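Local coordinates for cypemycin cysteine dehydrogenase (decarboxylating) (Streptomyces sp, PDB 6JDD), which catalyses the oxidative decarboxylation of the C-terminal cysteine of the cypemycin precursor peptide as a homododecameric flavoprotein of the HFCD superfamily, at residues 13-16 with 20-23; 26-31 with 40-45; 52-57 with 63-68. One frame throughout, in Å; residues are numbered along the deposited sequence.

Contact 1: residues 13-16 with 20-23; sequences VHVT and SAAL. With FAD (flavin-adenine dinucleotide), chain B.
The methyl of Ala21 meets the end of strand 10-15 at two points. Its CB lies 3.7 Å from CG1 of Val15 and 3.6 Å from the carbonyl O of Thr16, so one small group packs against a valine branch and the backbone just beyond it. Val15 brings CG1 to this spot because that branch is anti to the backbone N (chi1 -173°). No hydrogen bond links the two segments, and a methyl group is all that Ala21 contributes. The chain around it is curled in a helical conformation ahead of helix 24-34, and Leu23 N bonds to Ser20 O at 3.0 Å.

Thr16 turns its side chain away from Ala21 and lends its flank to the cofactor. CA is 3.6 Å from FAD O2P and CB 3.7 Å from the same oxygen, while the hydroxyl points elsewhere: OG1 is hydrogen-bonded to both Pro94 O and Thr96 N, which ties this loop to the end of the neighbouring strand 90-95. Further out, Leu52 packs on Val15, and Ala22 rests on Ala56 of the second subunit.

A parallel strand whose end passes through a short loop beside the cofactor phosphates into helix 24-34 is characteristic of the Rossmann-like fold of the HFCD flavoproteins.

Contact 2: residues 26-31 with 40-45; sequences WWIHWL and VNVSVT. With FAD (flavin-adenine dinucleotide), chain B.
Ile28 and Leu31 on helix 24-34 face Val40 and Val42 on strand 39-44, with the axes of segments 26-31 and 40-44 10.8 Å apart at closest and nearly antiparallel, at 166° between their N-to-C directions. Val40 receives the helix on both branches. CG1 lies 4.2 Å from CD1 of Ile28, and CG2 lies 4.0 Å from CD2 of Leu31, each pair meeting at a slant. CD1 of Ile28 also comes within 4.3 Å of CG2 of Val42, so this one methyl spans two residues on the same face of the strand. Leu31 reaches across because its CG is anti to the backbone N (chi1 -179°). All four residues are buried and their side chains purely hydrocarbon, and Leu57 of helix 54-60 adds to the layer by touching both Ile28 and Val42. Elsewhere on the helix, Trp26 stacks on Trp26 of the second subunit, while Trp27 and Trp30 lie against helix 172-185.

At the far end of segment 40-45, past the helix contact, Thr45 turns to the cofactor. OG1 gives its hydrogen to FAD O2P and is also hydrogen-bonded to Ala48 N, while CG2 lies 3.7 Å from FAD O3P. A valine in place of Thr45 would probably leave O2P short of one hydrogen-bond donor and the amide of Ala48 without its hydroxyl partner.

Strand 10-15, helix 24-34 and strand 39-44 together form a beta-alpha-beta unit, and a phosphate held just beyond the C-terminal end of its second strand is in keeping with a Rossmann-like nucleotide-binding fold.

Contact 3: residues 52-57 with 63-68; sequences LAVRAL and GKVWVD
Val65 sits at the closely packed heart of this contact, against the first turn of helix 54-60. Its CG1 is shared by two helix residues: CG1 of Val54 comes to 3.8 Å and CB of Leu57 to 4.0 Å. The other branch, CG2, lies against the backbone of Leu57, 3.8 Å from its carbonyl O. Val54 and Val65 run past each other in opposite senses, and each presents the methyl that stands anti to its own backbone N (chi1 176° and 177°). Leu57 meets Val65 through its base, while its side chain continues onto Val42 and Val44 of the next strand in the sheet, so the buried part of the contact merges with the core.

Toward the outside the fit thins out. Val67 makes a single apolar contact, CG2 to CG2 of Val54 at 3.8 Å, with the two side chains set at about a right angle. Both of these valines are partly exposed, and beyond them Arg55 points away from the strand into an exposed position, where its NH2 makes a weak hydrogen bond to Arg50 O of the second subunit. Trp66, on the other face of the strand, turns its back on the helix and packs against helix 111-118.

No hydrogen bond crosses between the segments; the backbone hydrogen bonding of strand 65-67 goes to strand 39-44. Helix and strand are therefore held here by the burial of hydrocarbon, apolar and without directional bonds, graded from Val65 and Leu57 inside to Val54 and Val67 at the margin.

The three contacts follow one another along the chain and share one parallel sheet. Contacts 1 and 2, centres about 8 Å apart, are joined across strands 10-15 and 39-44 by a backbone hydrogen bond, Val13 N to Asn41 O at 2.8 Å, and by a probable hydrogen bond between His14 ND1 and Ser43 OG at 2.6 Å. Contact 3 sits about 8 Å from contact 2, its strand continuing the sheet through the backbone hydrogen bond of Asp68 N to Val44 O at 2.8 Å. Leu52 ties contacts 1 and 3 together, its CD2 3.8 Å from Val15 CG1. Contacts 1 and 2 both reach the same FAD phosphate, through Thr16 and Thr45, and all three touch the second subunit.

Contact 1: residues 13-16 with 20-23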
loop_
_atom_site.group_PDB
_atom_site.type_symbol
_atom_site.label_atom_id
_atom_site.label_comp_id
_atom_site.label_asym_id
_atom_site.label_seq_id
_atom_site.Cartn_x
_atom_site.Cartn_y
_atom_site.Cartn_z
ATOM N N VAL A 13 -34.570 -4.490 7.803
ATOM C CA VAL A 13 -34.390 -3.021 7.817
ATOM C C VAL A 13 -33.257 -2.710 6.851
ATOM O O VAL A 13 -32.195 -3.267 6.982
ATOM C CB VAL A 13 -34.140 -2.453 9.222
ATOM C CG1 VAL A 13 -33.897 -0.975 9.137
ATOM C CG2 VAL A 13 -35.298 -2.718 10.171
ATOM N N HIS A 14 -33.536 -1.870 5.869
ATOM C CA HIS A 14 -32.547 -1.381 4.886
ATOM C C HIS A 14 -32.241 0.074 5.208
ATOM O O HIS A 14 -33.173 0.909 5.184
ATOM C CB HIS A 14 -33.065 -1.578 3.466
ATOM C CG HIS A 14 -32.104 -1.120 2.427
ATOM N ND1 HIS A 14 -30.811 -1.609 2.360
ATOM C CD2 HIS A 14 -32.217 -0.195 1.454
ATOM C CE1 HIS A 14 -30.181 -1.005 1.371
ATOM N NE2 HIS A 14 -31.011 -0.111 0.818
ATOM N N VAL A 15 -30.994 0.325 5.586
ATOM C CA VAL A 15 -30.539 1.639 6.120
ATOM C C VAL A 15 -29.769 2.356 5.022
ATOM O O VAL A 15 -28.817 1.755 4.489
ATOM C CB VAL A 15 -29.667 1.452 7.370
ATOM C CG1 VAL A 15 -29.323 2.793 8.033
ATOM C CG2 VAL A 15 -30.314 0.483 8.354
ATOM N N THR A 16 -30.110 3.613 4.735
ATOM C CA THR A 16 -29.518 4.397 3.614
ATOM C C THR A 16 -28.931 5.690 4.179
ATOM O O THR A 16 -29.214 6.007 5.284
ATOM C CB THR A 16 -30.533 4.641 2.474
ATOM O OG1 THR A 16 -31.475 5.656 2.848
ATOM C CG2 THR A 16 -31.262 3.385 2.017
ATOM N N SER A 20 -29.893 10.687 9.615
ATOM C CA SER A 20 -30.813 9.853 10.437
ATOM C C SER A 20 -30.278 8.424 10.589
ATOM O O SER A 20 -30.719 7.733 11.493
ATOM C CB SER A 20 -32.203 9.820 9.885
ATOM O OG SER A 20 -32.735 11.122 9.762
ATOM N N ALA A 21 -29.413 7.936 9.710
ATOM C CA ALA A 21 -28.904 6.555 9.870
ATOM C C ALA A 21 -28.153 6.466 11.191
ATOM O O ALA A 21 -28.206 5.432 11.773
ATOM C CB ALA A 21 -28.040 6.142 8.718
ATOM N N ALA A 22 -27.533 7.556 11.642
ATOM C CA ALA A 22 -26.805 7.612 12.933
ATOM C C ALA A 22 -27.743 7.239 14.103
ATOM O O ALA A 22 -27.219 6.693 15.110
ATOM C CB ALA A 22 -26.183 8.961 13.149
ATOM N N LEU A 23 -29.046 7.501 13.961
ATOM C CA LEU A 23 -30.086 7.272 14.994
ATOM C C LEU A 23 -30.684 5.861 14.909
ATOM O O LEU A 23 -31.394 5.493 15.822
ATOM C CB LEU A 23 -31.199 8.291 14.801
ATOM C CG LEU A 23 -31.025 9.611 15.531
ATOM C CD1 LEU A 23 -29.648 10.185 15.321
ATOM C CD2 LEU A 23 -32.069 10.611 15.051
HETATM P PA FAD B . -25.594 3.986 -1.887
HETATM O O1A FAD B . -25.531 2.505 -2.069
HETATM O O2A FAD B . -24.609 4.629 -0.969
HETATM O O5B FAD B . -25.529 4.701 -3.322
HETATM C C5B FAD B . -24.233 5.085 -3.847
HETATM C C4B FAD B . -24.315 5.185 -5.351
HETATM O O4B FAD B . -23.221 4.434 -5.937
HETATM C C3B FAD B . -25.593 4.627 -5.993
HETATM O O3B FAD B . -25.986 5.405 -7.117
HETATM C C2B FAD B . -25.168 3.216 -6.407
HETATM O O2B FAD B . -25.940 2.703 -7.471
HETATM C C1B FAD B . -23.722 3.460 -6.824
HETATM N N9A FAD B . -22.876 2.277 -6.726
HETATM C C8A FAD B . -23.245 0.965 -6.895
HETATM N N7A FAD B . -22.240 0.135 -6.739
HETATM C C5A FAD B . -21.151 0.949 -6.451
HETATM C C6A FAD B . -19.797 0.671 -6.182
HETATM N N6A FAD B . -19.283 -0.555 -6.157
HETATM N N1A FAD B . -18.983 1.726 -5.937
HETATM C C2A FAD B . -19.506 2.959 -5.963
HETATM N N3A FAD B . -20.758 3.339 -6.202
HETATM C C4A FAD B . -21.537 2.271 -6.442
HETATM N N1 FAD B . -29.830 12.315 1.039
HETATM C C2 FAD B . -31.158 12.213 1.276
HETATM O O2 FAD B . -31.925 11.782 0.412
HETATM N N3 FAD B . -31.708 12.577 2.465
HETATM C C4 FAD B . -30.947 13.071 3.496
HETATM O O4 FAD B . -31.483 13.387 4.549
HETATM C C4X FAD B . -29.559 13.191 3.288
HETATM N N5 FAD B . -28.819 13.660 4.260
HETATM C C5X FAD B . -27.473 13.767 4.033
HETATM C C6 FAD B . -26.661 14.268 5.067
HETATM C C7 FAD B . -25.303 14.404 4.910
HETATM C C7M FAD B . -24.463 14.944 6.039
HETATM C C8 FAD B . -24.703 14.031 3.682
HETATM C C8M FAD B . -23.216 14.170 3.486
HETATM C C9 FAD B . -25.489 13.538 2.660
HETATM C C9A FAD B . -26.878 13.396 2.812
HETATM N N10 FAD B . -27.701 12.902 1.800
HETATM C C10 FAD B . -29.063 12.783 2.000
HETATM C "C1'" FAD B . -27.115 12.504 0.508
HETATM C "C2'" FAD B . -26.943 11.001 0.399
HETATM O "O2'" FAD B . -25.971 10.558 1.342
HETATM C "C3'" FAD B . -26.500 10.600 -1.011
HETATM O "O3'" FAD B . -27.562 10.846 -1.926
HETATM C "C4'" FAD B . -26.066 9.137 -1.126
HETATM O "O4'" FAD B . -25.650 8.865 -2.466
HETATM C "C5'" FAD B . -27.166 8.176 -0.739
HETATM O "O5'" FAD B . -26.755 6.817 -1.050
HETATM P P FAD B . -27.639 5.589 -0.519
HETATM O O1P FAD B . -29.065 5.842 -0.881
HETATM O O2P FAD B . -27.292 5.341 0.912
HETATM O O3P FAD B . -27.074 4.384 -1.414
#

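Contact 2: residues 26-31 with 40-45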
loop_
_atom_site.group_PDB
_atom_site.type_symbol
_atom_site.label_atom_id
_atom_site.label_comp_id
_atom_site.label_asym_id
_atom_site.label_seq_id
_atom_site.Cartn_x
_atom_site.Cartn_y
_atom_site.Cartn_z
ATOM N N TRP A 26 -30.085 3.137 17.858
ATOM C CA TRP A 26 -31.017 3.419 18.985
ATOM C C TRP A 26 -32.402 2.788 18.718
ATOM O O TRP A 26 -32.917 2.068 19.605
ATOM C CB TRP A 26 -31.103 4.927 19.242
ATOM C CG TRP A 26 -31.845 5.272 20.488
ATOM C CD1 TRP A 26 -31.304 5.545 21.704
ATOM C CD2 TRP A 26 -33.269 5.367 20.643
ATOM N NE1 TRP A 26 -32.295 5.820 22.603
ATOM C CE2 TRP A 26 -33.508 5.715 21.987
ATOM C CE3 TRP A 26 -34.352 5.205 19.781
ATOM C CZ2 TRP A 26 -34.783 5.897 22.501
ATOM C CZ3 TRP A 26 -35.624 5.400 20.281
ATOM C CH2 TRP A 26 -35.829 5.749 21.619
ATOM N N TRP A 27 -32.980 3.027 17.543
ATOM C CA TRP A 27 -34.289 2.441 17.147
ATOM C C TRP A 27 -34.237 0.915 17.025
ATOM O O TRP A 27 -35.203 0.265 17.403
ATOM C CB TRP A 27 -34.756 3.066 15.844
ATOM C CG TRP A 27 -35.288 4.427 16.087
ATOM C CD1 TRP A 27 -34.683 5.619 15.827
ATOM C CD2 TRP A 27 -36.517 4.717 16.751
ATOM N NE1 TRP A 27 -35.478 6.652 16.245
ATOM C CE2 TRP A 27 -36.618 6.124 16.814
ATOM C CE3 TRP A 27 -37.535 3.929 17.278
ATOM C CZ2 TRP A 27 -37.727 6.761 17.374
ATOM C CZ3 TRP A 27 -38.620 4.563 17.852
ATOM C CH2 TRP A 27 -38.718 5.961 17.888
ATOM N N ILE A 28 -33.180 0.343 16.467
ATOM C CA ILE A 28 -33.015 -1.143 16.448
ATOM C C ILE A 28 -32.992 -1.647 17.902
ATOM O O ILE A 28 -33.706 -2.619 18.201
ATOM C CB ILE A 28 -31.756 -1.592 15.680
ATOM C CG1 ILE A 28 -31.764 -1.129 14.218
ATOM C CG2 ILE A 28 -31.575 -3.110 15.798
ATOM C CD1 ILE A 28 -32.848 -1.743 13.391
ATOM N N HIS A 29 -32.219 -1.013 18.788
ATOM C CA HIS A 29 -32.167 -1.388 20.220
ATOM C C HIS A 29 -33.583 -1.327 20.805
ATOM O O HIS A 29 -33.984 -2.302 21.435
ATOM C CB HIS A 29 -31.182 -0.491 20.956
ATOM C CG HIS A 29 -31.135 -0.768 22.421
ATOM N ND1 HIS A 29 -30.644 -1.972 22.915
ATOM C CD2 HIS A 29 -31.517 -0.023 23.481
ATOM C CE1 HIS A 29 -30.718 -1.945 24.211
ATOM N NE2 HIS A 29 -31.245 -0.765 24.583
ATOM N N TRP A 30 -34.311 -0.232 20.574
ATOM C CA TRP A 30 -35.736 -0.055 20.994
ATOM C C TRP A 30 -36.608 -1.232 20.512
ATOM O O TRP A 30 -37.279 -1.896 21.345
ATOM C CB TRP A 30 -36.305 1.284 20.497
ATOM C CG TRP A 30 -37.776 1.467 20.731
ATOM C CD1 TRP A 30 -38.363 2.048 21.821
ATOM C CD2 TRP A 30 -38.857 1.082 19.856
ATOM N NE1 TRP A 30 -39.722 2.029 21.690
ATOM C CE2 TRP A 30 -40.057 1.435 20.505
ATOM C CE3 TRP A 30 -38.930 0.471 18.599
ATOM C CZ2 TRP A 30 -41.309 1.204 19.935
ATOM C CZ3 TRP A 30 -40.163 0.222 18.043
ATOM C CH2 TRP A 30 -41.338 0.588 18.704
ATOM N N LEU A 31 -36.594 -1.507 19.215
ATOM C CA LEU A 31 -37.403 -2.609 18.650
ATOM C C LEU A 31 -36.995 -3.950 19.288
ATOM O O LEU A 31 -37.878 -4.737 19.585
ATOM C CB LEU A 31 -37.218 -2.606 17.134
ATOM C CG LEU A 31 -37.998 -3.669 16.367
ATOM C CD1 LEU A 31 -39.493 -3.514 16.587
ATOM C CD2 LEU A 31 -37.642 -3.594 14.900
ATOM N N VAL A 40 -34.676 -9.501 13.556
ATOM C CA VAL A 40 -34.445 -8.252 12.788
ATOM C C VAL A 40 -33.183 -8.452 11.954
ATOM O O VAL A 40 -32.101 -8.571 12.521
ATOM C CB VAL A 40 -34.315 -7.055 13.736
ATOM C CG1 VAL A 40 -34.069 -5.741 13.010
ATOM C CG2 VAL A 40 -35.510 -6.925 14.628
ATOM N N ASN A 41 -33.340 -8.504 10.646
ATOM C CA ASN A 41 -32.224 -8.467 9.670
ATOM C C ASN A 41 -31.966 -7.017 9.262
ATOM O O ASN A 41 -32.892 -6.216 9.266
ATOM C CB ASN A 41 -32.508 -9.335 8.445
ATOM C CG ASN A 41 -32.941 -10.733 8.818
ATOM O OD1 ASN A 41 -32.150 -11.536 9.305
ATOM N ND2 ASN A 41 -34.204 -11.031 8.571
ATOM N N VAL A 42 -30.728 -6.699 8.931
ATOM C CA VAL A 42 -30.347 -5.309 8.585
ATOM C C VAL A 42 -29.350 -5.316 7.429
ATOM O O VAL A 42 -28.370 -6.083 7.457
ATOM C CB VAL A 42 -29.769 -4.568 9.799
ATOM C CG1 VAL A 42 -29.510 -3.112 9.464
ATOM C CG2 VAL A 42 -30.667 -4.663 11.017
ATOM N N SER A 43 -29.626 -4.487 6.442
ATOM C CA SER A 43 -28.700 -4.172 5.325
ATOM C C SER A 43 -28.321 -2.693 5.438
ATOM O O SER A 43 -29.129 -1.892 5.883
ATOM C CB SER A 43 -29.281 -4.534 3.964
ATOM O OG SER A 43 -30.479 -3.825 3.675
ATOM N N VAL A 44 -27.104 -2.353 5.096
ATOM C CA VAL A 44 -26.613 -0.969 5.284
ATOM C C VAL A 44 -25.862 -0.572 4.017
ATOM O O VAL A 44 -24.964 -1.275 3.612
ATOM C CB VAL A 44 -25.694 -0.887 6.516
ATOM C CG1 VAL A 44 -25.214 0.520 6.743
ATOM C CG2 VAL A 44 -26.346 -1.418 7.768
ATOM N N THR A 45 -26.190 0.560 3.431
ATOM C CA THR A 45 -25.543 1.035 2.188
ATOM C C THR A 45 -24.192 1.582 2.573
ATOM O O THR A 45 -24.024 2.046 3.682
ATOM C CB THR A 45 -26.302 2.125 1.424
ATOM O OG1 THR A 45 -26.320 3.366 2.144
ATOM C CG2 THR A 45 -27.700 1.687 1.054
HETATM P PA FAD B . -25.594 3.986 -1.887
HETATM O O1A FAD B . -25.531 2.505 -2.069
HETATM O O2A FAD B . -24.609 4.629 -0.969
HETATM O O5B FAD B . -25.529 4.701 -3.322
HETATM C C5B FAD B . -24.233 5.085 -3.847
HETATM C C4B FAD B . -24.315 5.185 -5.351
HETATM O O4B FAD B . -23.221 4.434 -5.937
HETATM C C3B FAD B . -25.593 4.627 -5.993
HETATM O O3B FAD B . -25.986 5.405 -7.117
HETATM C C2B FAD B . -25.168 3.216 -6.407
HETATM O O2B FAD B . -25.940 2.703 -7.471
HETATM C C1B FAD B . -23.722 3.460 -6.824
HETATM N N9A FAD B . -22.876 2.277 -6.726
HETATM C C8A FAD B . -23.245 0.965 -6.895
HETATM N N7A FAD B . -22.240 0.135 -6.739
HETATM C C5A FAD B . -21.151 0.949 -6.451
HETATM C C6A FAD B . -19.797 0.671 -6.182
HETATM N N6A FAD B . -19.283 -0.555 -6.157
HETATM N N1A FAD B . -18.983 1.726 -5.937
HETATM C C2A FAD B . -19.506 2.959 -5.963
HETATM N N3A FAD B . -20.758 3.339 -6.202
HETATM C C4A FAD B . -21.537 2.271 -6.442
HETATM N N1 FAD B . -29.830 12.315 1.039
HETATM C C2 FAD B . -31.158 12.213 1.276
HETATM O O2 FAD B . -31.925 11.782 0.412
HETATM N N3 FAD B . -31.708 12.577 2.465
HETATM C C4 FAD B . -30.947 13.071 3.496
HETATM O O4 FAD B . -31.483 13.387 4.549
HETATM C C4X FAD B . -29.559 13.191 3.288
HETATM N N5 FAD B . -28.819 13.660 4.260
HETATM C C5X FAD B . -27.473 13.767 4.033
HETATM C C6 FAD B . -26.661 14.268 5.067
HETATM C C7 FAD B . -25.303 14.404 4.910
HETATM C C7M FAD B . -24.463 14.944 6.039
HETATM C C8 FAD B . -24.703 14.031 3.682
HETATM C C8M FAD B . -23.216 14.170 3.486
HETATM C C9 FAD B . -25.489 13.538 2.660
HETATM C C9A FAD B . -26.878 13.396 2.812
HETATM N N10 FAD B . -27.701 12.902 1.800
HETATM C C10 FAD B . -29.063 12.783 2.000
HETATM C "C1'" FAD B . -27.115 12.504 0.508
HETATM C "C2'" FAD B . -26.943 11.001 0.399
HETATM O "O2'" FAD B . -25.971 10.558 1.342
HETATM C "C3'" FAD B . -26.500 10.600 -1.011
HETATM O "O3'" FAD B . -27.562 10.846 -1.926
HETATM C "C4'" FAD B . -26.066 9.137 -1.126
HETATM O "O4'" FAD B . -25.650 8.865 -2.466
HETATM C "C5'" FAD B . -27.166 8.176 -0.739
HETATM O "O5'" FAD B . -26.755 6.817 -1.050
HETATM P P FAD B . -27.639 5.589 -0.519
HETATM O O1P FAD B . -29.065 5.842 -0.881
HETATM O O2P FAD B . -27.292 5.341 0.912
HETATM O O3P FAD B . -27.074 4.384 -1.414
#

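Contact 3: residues 52-57 with 63-68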
loop_
_atom_site.group_PDB
_atom_site.type_symbol
_atom_site.label_atom_id
_atom_site.label_comp_id
_atom_site.label_asym_id
_atom_site.label_seq_id
_atom_site.Cartn_x
_atom_site.Cartn_y
_atom_site.Cartn_z
ATOM N N LEU A 52 -23.096 5.429 10.479
ATOM C CA LEU A 52 -23.190 4.468 11.598
ATOM C C LEU A 52 -22.130 3.383 11.436
ATOM O O LEU A 52 -21.443 3.379 10.423
ATOM C CB LEU A 52 -24.603 3.905 11.682
ATOM C CG LEU A 52 -25.099 3.123 10.483
ATOM C CD1 LEU A 52 -24.342 1.827 10.324
ATOM C CD2 LEU A 52 -26.569 2.810 10.673
ATOM N N ALA A 53 -21.991 2.519 12.437
ATOM C CA ALA A 53 -21.036 1.405 12.404
ATOM C C ALA A 53 -21.823 0.106 12.211
ATOM O O ALA A 53 -22.669 -0.235 13.067
ATOM C CB ALA A 53 -20.213 1.441 13.664
ATOM N N VAL A 54 -21.513 -0.623 11.142
ATOM C CA VAL A 54 -22.164 -1.938 10.889
ATOM C C VAL A 54 -21.910 -2.862 12.086
ATOM O O VAL A 54 -22.814 -3.679 12.412
ATOM C CB VAL A 54 -21.661 -2.532 9.567
ATOM C CG1 VAL A 54 -22.225 -3.914 9.330
ATOM C CG2 VAL A 54 -22.038 -1.614 8.431
ATOM N N ARG A 55 -20.711 -2.778 12.671
ATOM C CA ARG A 55 -20.311 -3.640 13.816
ATOM C C ARG A 55 -21.339 -3.520 14.946
ATOM O O ARG A 55 -21.732 -4.566 15.501
ATOM C CB ARG A 55 -18.912 -3.258 14.308
ATOM C CG ARG A 55 -17.869 -4.352 14.126
ATOM C CD ARG A 55 -16.512 -3.952 14.674
ATOM N NE ARG A 55 -15.597 -3.523 13.627
ATOM C CZ ARG A 55 -15.516 -2.282 13.159
ATOM N NH1 ARG A 55 -14.650 -1.991 12.204
ATOM N NH2 ARG A 55 -16.303 -1.340 13.645
ATOM N N ALA A 56 -21.752 -2.291 15.268
ATOM C CA ALA A 56 -22.721 -2.059 16.352
ATOM C C ALA A 56 -24.057 -2.770 16.033
ATOM O O ALA A 56 -24.660 -3.364 16.959
ATOM C CB ALA A 56 -22.878 -0.577 16.577
ATOM N N LEU A 57 -24.487 -2.785 14.773
ATOM C CA LEU A 57 -25.741 -3.457 14.373
ATOM C C LEU A 57 -25.577 -4.975 14.512
ATOM O O LEU A 57 -26.553 -5.656 14.863
ATOM C CB LEU A 57 -26.096 -3.081 12.928
ATOM C CG LEU A 57 -26.459 -1.625 12.677
ATOM C CD1 LEU A 57 -26.474 -1.343 11.185
ATOM C CD2 LEU A 57 -27.788 -1.263 13.285
ATOM N N GLY A 63 -30.722 -10.796 13.733
ATOM C CA GLY A 63 -30.776 -11.452 12.409
ATOM C C GLY A 63 -29.476 -11.268 11.659
ATOM O O GLY A 63 -28.534 -10.914 12.292
ATOM N N LYS A 64 -29.444 -11.463 10.346
ATOM C CA LYS A 64 -28.228 -11.243 9.519
ATOM C C LYS A 64 -28.005 -9.752 9.315
ATOM O O LYS A 64 -29.008 -8.994 9.207
ATOM C CB LYS A 64 -28.372 -11.956 8.181
ATOM C CG LYS A 64 -28.423 -13.475 8.304
ATOM C CD LYS A 64 -27.474 -14.043 9.389
ATOM C CE LYS A 64 -26.978 -15.457 9.127
ATOM N NZ LYS A 64 -28.098 -16.419 8.956
ATOM N N VAL A 65 -26.746 -9.350 9.311
ATOM C CA VAL A 65 -26.398 -7.932 9.063
ATOM C C VAL A 65 -25.384 -7.934 7.938
ATOM O O VAL A 65 -24.482 -8.743 7.972
ATOM C CB VAL A 65 -25.880 -7.216 10.322
ATOM C CG1 VAL A 65 -25.465 -5.788 10.024
ATOM C CG2 VAL A 65 -26.909 -7.203 11.424
ATOM N N TRP A 66 -25.595 -7.104 6.936
ATOM C CA TRP A 66 -24.685 -7.044 5.771
ATOM C C TRP A 66 -24.642 -5.653 5.143
ATOM O O TRP A 66 -25.610 -4.874 5.244
ATOM C CB TRP A 66 -25.019 -8.099 4.741
ATOM C CG TRP A 66 -26.468 -8.328 4.459
ATOM C CD1 TRP A 66 -27.296 -9.160 5.147
ATOM C CD2 TRP A 66 -27.243 -7.815 3.364
ATOM N NE1 TRP A 66 -28.530 -9.189 4.576
ATOM C CE2 TRP A 66 -28.525 -8.383 3.475
ATOM C CE3 TRP A 66 -26.981 -6.935 2.303
ATOM C CZ2 TRP A 66 -29.547 -8.101 2.579
ATOM C CZ3 TRP A 66 -27.985 -6.666 1.408
ATOM C CH2 TRP A 66 -29.250 -7.235 1.555
ATOM N N VAL A 67 -23.503 -5.358 4.547
ATOM C CA VAL A 67 -23.321 -4.141 3.739
ATOM C C VAL A 67 -23.915 -4.419 2.365
ATOM O O VAL A 67 -23.725 -5.538 1.842
ATOM C CB VAL A 67 -21.854 -3.725 3.686
ATOM C CG1 VAL A 67 -21.689 -2.548 2.745
ATOM C CG2 VAL A 67 -21.356 -3.381 5.085
ATOM N N ASP A 68 -24.669 -3.443 1.867
ATOM C CA ASP A 68 -25.421 -3.531 0.597
ATOM C C ASP A 68 -24.445 -3.362 -0.602
ATOM O O ASP A 68 -24.327 -2.270 -1.182
ATOM C CB ASP A 68 -26.582 -2.525 0.574
ATOM C CG ASP A 68 -27.345 -2.589 -0.750
ATOM O OD1 ASP A 68 -27.356 -3.685 -1.319
ATOM O OD2 ASP A 68 -27.897 -1.525 -1.222
#